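Local coordinates for protein aspartate aminotransferase (Rhodobacter sphaeroides, PDB 3NRA) that probably catalyses the pyridoxal-phosphate-dependent transfer of an amino group from L-aspartate to 2-oxoglutarate, giving oxaloacetate and L-glutamate, at residues V119-Q133 and L142-L155. Sequence-based numbering, arbitrary orientation.
Sequences VAATVARGDKVAIVQ and LVEFFEGEMVPVQL
With its CG turned opposite the carbonyl carbon (chi1 -71°), Phe146 lays one face of its ring over Ala120, whose CA stands 3.9 Å from the ring centroid in a CH-pi contact, while Ala120 CB meets Phe146 CZ at 3.4 Å near the rim. Val143 places CG1 anti to its backbone N (chi1 170°) and thereby sends CG2 onto the sheet, tip to tip with Val129 CG1 at 3.6 Å and with Ile131 CD1 at 3.7 Å. Selenomethionine Met150 crosses Ile131 at about a right angle, its SE 3.8 Å from Ile131 CB. Replacing Phe146 with an alanine is likely to leave Ala120 without its ring and to open a gap between Phe146 and helix 110-120. A Schellman motif with Glu147 as its C-prime residue ends helix 137-145, and Glu147 O then accepts a hydrogen bond from Gly126 N (2.7 Å) in the type II turn before strand 128-133. Gly148 follows, where any CB would collide with Val123 CG1. From there strands 128-133 and 149-154 run parallel, joined by hydrogen bonds that alternate from Glu149 N to Asp127 O through Leu155 N to Gln133 O. At the far end, a water donates to both Gln133 OE1 and Gln154 OE1. The unit is a beta-alpha-beta crossover through helix 137-145, with 149-154 an outermost strand of the seven-stranded sheet of the aminotransferase fold; strand 182-186 flanks 128-133 on its other side, helix 169-177 covers the face bearing Ala130 and Val153, and Phe145 of the second subunit packs on Phe146.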
loop_
_atom_site.group_PDB
_atom_site.type_symbol
_atom_site.label_atom_id
_atom_site.label_comp_id
_atom_site.label_asym_id
_atom_site.label_seq_id
_atom_site.Cartn_x
_atom_site.Cartn_y
_atom_site.Cartn_z
ATOM N N VAL B 119 7.370 -6.089 9.342
ATOM C CA VAL B 119 8.646 -5.544 9.810
ATOM C C VAL B 119 8.396 -4.259 10.638
ATOM O O VAL B 119 9.014 -4.060 11.700
ATOM C CB VAL B 119 9.591 -5.265 8.650
ATOM C CG1 VAL B 119 10.901 -4.628 9.157
ATOM C CG2 VAL B 119 9.873 -6.579 7.842
ATOM N N ALA B 120 7.468 -3.413 10.172
ATOM C CA ALA B 120 7.127 -2.158 10.900
ATOM C C ALA B 120 6.617 -2.442 12.303
ATOM O O ALA B 120 6.943 -1.715 13.240
ATOM C CB ALA B 120 6.095 -1.353 10.136
ATOM N N ALA B 121 5.819 -3.509 12.433
ATOM C CA ALA B 121 5.232 -3.914 13.732
ATOM C C ALA B 121 6.213 -4.649 14.679
ATOM O O ALA B 121 5.880 -4.889 15.846
ATOM C CB ALA B 121 4.025 -4.756 13.487
ATOM N N THR B 122 7.406 -5.016 14.188
ATOM C CA THR B 122 8.317 -5.840 14.956
ATOM C C THR B 122 9.740 -5.262 15.134
ATOM O O THR B 122 10.442 -5.676 16.040
ATOM C CB THR B 122 8.411 -7.268 14.370
ATOM O OG1 THR B 122 8.898 -7.211 13.017
ATOM C CG2 THR B 122 7.052 -7.954 14.393
ATOM N N VAL B 123 10.147 -4.295 14.301
ATOM C CA VAL B 123 11.499 -3.753 14.369
ATOM C C VAL B 123 11.489 -2.260 14.782
ATOM O O VAL B 123 10.892 -1.421 14.124
ATOM C CB VAL B 123 12.250 -3.925 13.047
ATOM C CG1 VAL B 123 13.676 -3.373 13.177
ATOM C CG2 VAL B 123 12.258 -5.424 12.599
ATOM N N ALA B 124 12.101 -1.970 15.909
ATOM C CA ALA B 124 12.309 -0.600 16.346
ATOM C C ALA B 124 13.745 -0.206 16.089
ATOM O O ALA B 124 14.607 -1.053 15.861
ATOM C CB ALA B 124 11.989 -0.464 17.841
ATOM N N ARG B 125 14.001 1.081 16.211
ATOM C CA ARG B 125 15.323 1.639 16.012
ATOM C C ARG B 125 16.396 0.947 16.897
ATOM O O ARG B 125 16.262 0.891 18.124
ATOM C CB ARG B 125 15.260 3.130 16.306
ATOM C CG ARG B 125 16.601 3.836 16.308
ATOM C CD ARG B 125 16.440 5.321 16.032
ATOM N NE ARG B 125 17.383 6.123 16.810
ATOM C CZ ARG B 125 17.195 6.519 18.079
ATOM N NH1 ARG B 125 16.094 6.167 18.777
ATOM N NH2 ARG B 125 18.126 7.269 18.667
ATOM N N GLY B 126 17.439 0.411 16.250
ATOM C CA GLY B 126 18.552 -0.244 16.945
ATOM C C GLY B 126 18.364 -1.737 17.226
ATOM O O GLY B 126 19.286 -2.395 17.690
ATOM N N ASP B 127 17.184 -2.277 16.953
ATOM C CA ASP B 127 16.947 -3.723 17.157
ATOM C C ASP B 127 17.745 -4.541 16.172
ATOM O O ASP B 127 17.782 -4.217 15.005
ATOM C CB ASP B 127 15.483 -4.067 16.978
ATOM C CG ASP B 127 14.627 -3.584 18.109
ATOM O OD1 ASP B 127 15.179 -3.036 19.084
ATOM O OD2 ASP B 127 13.381 -3.758 18.021
ATOM N N LYS B 128 18.377 -5.607 16.655
ATOM C CA LYS B 128 19.010 -6.580 15.784
ATOM C C LYS B 128 17.981 -7.522 15.108
ATOM O O LYS B 128 17.072 -8.028 15.751
ATOM C CB LYS B 128 20.048 -7.368 16.548
ATOM C CG LYS B 128 21.296 -6.547 16.801
ATOM C CD LYS B 128 22.173 -7.144 17.857
ATOM C CE LYS B 128 23.395 -6.273 18.084
ATOM N NZ LYS B 128 23.929 -6.432 19.424
ATOM N N VAL B 129 18.118 -7.698 13.808
ATOM C CA VAL B 129 17.235 -8.547 13.034
ATOM C C VAL B 129 18.058 -9.520 12.231
ATOM O O VAL B 129 18.945 -9.094 11.505
ATOM C CB VAL B 129 16.367 -7.708 12.057
ATOM C CG1 VAL B 129 15.353 -8.609 11.348
ATOM C CG2 VAL B 129 15.674 -6.551 12.804
ATOM N N ALA B 130 17.799 -10.827 12.398
ATOM C CA ALA B 130 18.462 -11.882 11.610
ATOM C C ALA B 130 17.848 -11.939 10.213
ATOM O O ALA B 130 16.624 -12.079 10.073
ATOM C CB ALA B 130 18.328 -13.250 12.299
ATOM N N ILE B 131 18.695 -11.804 9.198
ATOM C CA ILE B 131 18.263 -11.811 7.782
ATOM C C ILE B 131 19.152 -12.797 7.056
ATOM O O ILE B 131 20.374 -12.820 7.280
ATOM C CB ILE B 131 18.413 -10.405 7.142
ATOM C CG1 ILE B 131 17.457 -9.394 7.824
ATOM C CG2 ILE B 131 18.214 -10.437 5.590
ATOM C CD1 ILE B 131 16.016 -9.703 7.641
ATOM N N VAL B 132 18.540 -13.642 6.230
ATOM C CA VAL B 132 19.270 -14.631 5.448
ATOM C C VAL B 132 19.927 -13.969 4.218
ATOM O O VAL B 132 19.381 -13.037 3.647
ATOM C CB VAL B 132 18.320 -15.761 4.970
ATOM C CG1 VAL B 132 19.097 -16.833 4.125
ATOM C CG2 VAL B 132 17.610 -16.420 6.183
ATOM N N GLN B 133 21.110 -14.451 3.854
ATOM C CA GLN B 133 21.808 -14.052 2.637
ATOM C C GLN B 133 22.149 -15.314 1.823
ATOM O O GLN B 133 22.798 -16.211 2.332
ATOM C CB GLN B 133 23.105 -13.306 3.000
ATOM C CG GLN B 133 22.881 -12.024 3.765
ATOM C CD GLN B 133 24.136 -11.222 3.926
ATOM O OE1 GLN B 133 25.185 -11.761 4.229
ATOM N NE2 GLN B 133 24.033 -9.916 3.737
ATOM N N LEU B 142 14.087 -3.176 4.319
ATOM C CA LEU B 142 13.095 -2.956 5.345
ATOM C C LEU B 142 13.708 -2.800 6.728
ATOM O O LEU B 142 13.384 -1.835 7.453
ATOM C CB LEU B 142 12.089 -4.083 5.354
ATOM C CG LEU B 142 11.040 -3.972 4.258
ATOM C CD1 LEU B 142 10.288 -5.260 4.163
ATOM C CD2 LEU B 142 10.094 -2.797 4.542
ATOM N N VAL B 143 14.608 -3.715 7.090
ATOM C CA VAL B 143 15.306 -3.634 8.380
ATOM C C VAL B 143 16.021 -2.302 8.520
ATOM O O VAL B 143 15.894 -1.623 9.526
ATOM C CB VAL B 143 16.312 -4.817 8.584
ATOM C CG1 VAL B 143 17.147 -4.576 9.775
ATOM C CG2 VAL B 143 15.520 -6.183 8.738
ATOM N N GLU B 144 16.693 -1.888 7.471
ATOM C CA GLU B 144 17.500 -0.700 7.547
ATOM C C GLU B 144 16.658 0.609 7.486
ATOM O O GLU B 144 16.989 1.579 8.172
ATOM C CB GLU B 144 18.655 -0.765 6.514
ATOM C CG GLU B 144 19.825 -1.698 7.082
ATOM C CD GLU B 144 20.926 -2.077 6.079
ATOM O OE1 GLU B 144 20.807 -1.746 4.878
ATOM O OE2 GLU B 144 21.923 -2.725 6.529
ATOM N N PHE B 145 15.513 0.569 6.807
ATOM C CA PHE B 145 14.582 1.685 6.811
ATOM C C PHE B 145 14.002 1.964 8.196
ATOM O O PHE B 145 13.823 3.119 8.579
ATOM C CB PHE B 145 13.430 1.426 5.865
ATOM C CG PHE B 145 12.478 2.588 5.755
ATOM C CD1 PHE B 145 12.894 3.781 5.203
ATOM C CD2 PHE B 145 11.185 2.498 6.235
ATOM C CE1 PHE B 145 12.006 4.857 5.090
ATOM C CE2 PHE B 145 10.312 3.592 6.140
ATOM C CZ PHE B 145 10.733 4.755 5.575
ATOM N N PHE B 146 13.727 0.908 8.954
ATOM C CA PHE B 146 13.290 1.074 10.316
ATOM C C PHE B 146 14.482 1.205 11.330
ATOM O O PHE B 146 14.289 1.119 12.542
ATOM C CB PHE B 146 12.290 -0.028 10.675
ATOM C CG PHE B 146 10.941 0.141 9.985
ATOM C CD1 PHE B 146 10.059 1.152 10.386
ATOM C CD2 PHE B 146 10.589 -0.643 8.928
ATOM C CE1 PHE B 146 8.846 1.341 9.726
ATOM C CE2 PHE B 146 9.378 -0.456 8.267
ATOM C CZ PHE B 146 8.513 0.539 8.673
ATOM N N GLU B 147 15.686 1.476 10.808
ATOM C CA GLU B 147 16.892 1.707 11.618
ATOM C C GLU B 147 17.235 0.545 12.562
ATOM O O GLU B 147 17.892 0.742 13.608
ATOM C CB GLU B 147 16.793 3.040 12.370
ATOM C CG GLU B 147 16.528 4.272 11.436
ATOM C CD GLU B 147 16.713 5.635 12.165
ATOM O OE1 GLU B 147 17.787 5.855 12.812
ATOM O OE2 GLU B 147 15.779 6.480 12.094
ATOM N N GLY B 148 16.863 -0.679 12.144
ATOM C CA GLY B 148 17.363 -1.895 12.767
ATOM C C GLY B 148 18.743 -2.230 12.248
ATOM O O GLY B 148 19.177 -1.687 11.229
ATOM N N GLU B 149 19.418 -3.138 12.941
ATOM C CA GLU B 149 20.740 -3.618 12.551
ATOM C C GLU B 149 20.601 -5.055 12.032
ATOM O O GLU B 149 20.263 -5.970 12.798
ATOM C CB GLU B 149 21.648 -3.596 13.758
ATOM C CG GLU B 149 23.107 -3.979 13.480
ATOM C CD GLU B 149 23.926 -4.226 14.781
ATOM O OE1 GLU B 149 23.537 -3.707 15.868
ATOM O OE2 GLU B 149 24.929 -4.963 14.704
HETATM N N MSE B 150 20.853 -5.259 10.745
HETATM C CA MSE B 150 20.861 -6.623 10.188
HETATM C C MSE B 150 22.026 -7.407 10.755
HETATM O O MSE B 150 23.165 -6.921 10.757
HETATM C CB MSE B 150 20.975 -6.618 8.658
HETATM C CG MSE B 150 21.394 -8.015 8.054
HETATM SE SE MSE B 150 21.212 -8.023 6.139
HETATM C CE MSE B 150 22.891 -7.122 5.774
ATOM N N VAL B 151 21.736 -8.635 11.194
ATOM C CA VAL B 151 22.752 -9.648 11.490
ATOM C C VAL B 151 22.560 -10.753 10.453
ATOM O O VAL B 151 21.511 -11.391 10.422
ATOM C CB VAL B 151 22.590 -10.210 12.917
ATOM C CG1 VAL B 151 23.748 -11.245 13.264
ATOM C CG2 VAL B 151 22.557 -9.059 13.951
ATOM N N PRO B 152 23.494 -10.864 9.486
ATOM C CA PRO B 152 23.293 -11.823 8.421
ATOM C C PRO B 152 23.485 -13.279 8.889
ATOM O O PRO B 152 24.217 -13.533 9.817
ATOM C CB PRO B 152 24.364 -11.447 7.399
ATOM C CG PRO B 152 25.414 -10.779 8.168
ATOM C CD PRO B 152 24.715 -10.055 9.279
ATOM N N VAL B 153 22.727 -14.178 8.279
ATOM C CA VAL B 153 22.839 -15.599 8.465
ATOM C C VAL B 153 23.057 -16.191 7.080
ATOM O O VAL B 153 22.220 -16.015 6.189
ATOM C CB VAL B 153 21.551 -16.168 9.043
ATOM C CG1 VAL B 153 21.679 -17.707 9.268
ATOM C CG2 VAL B 153 21.175 -15.435 10.368
ATOM N N GLN B 154 24.180 -16.876 6.887
ATOM C CA GLN B 154 24.519 -17.437 5.573
ATOM C C GLN B 154 23.561 -18.564 5.212
ATOM O O GLN B 154 23.252 -19.427 6.054
ATOM C CB GLN B 154 25.981 -17.954 5.579
ATOM C CG GLN B 154 26.504 -18.429 4.239
ATOM C CD GLN B 154 26.600 -17.305 3.205
ATOM O OE1 GLN B 154 27.003 -16.183 3.512
ATOM N NE2 GLN B 154 26.207 -17.600 1.995
ATOM N N LEU B 155 23.070 -18.535 3.974
ATOM C CA LEU B 155 22.476 -19.708 3.339
ATOM C C LEU B 155 23.537 -20.339 2.487
ATOM O O LEU B 155 23.853 -19.821 1.423
ATOM C CB LEU B 155 21.263 -19.324 2.457
ATOM C CG LEU B 155 20.404 -20.460 1.866
ATOM C CD1 LEU B 155 19.714 -21.251 2.966
ATOM C CD2 LEU B 155 19.351 -19.913 0.846
HETATM O O HOH W 1 21.947 -2.385 17.596
HETATM O O HOH W 2 26.189 -14.170 5.208
#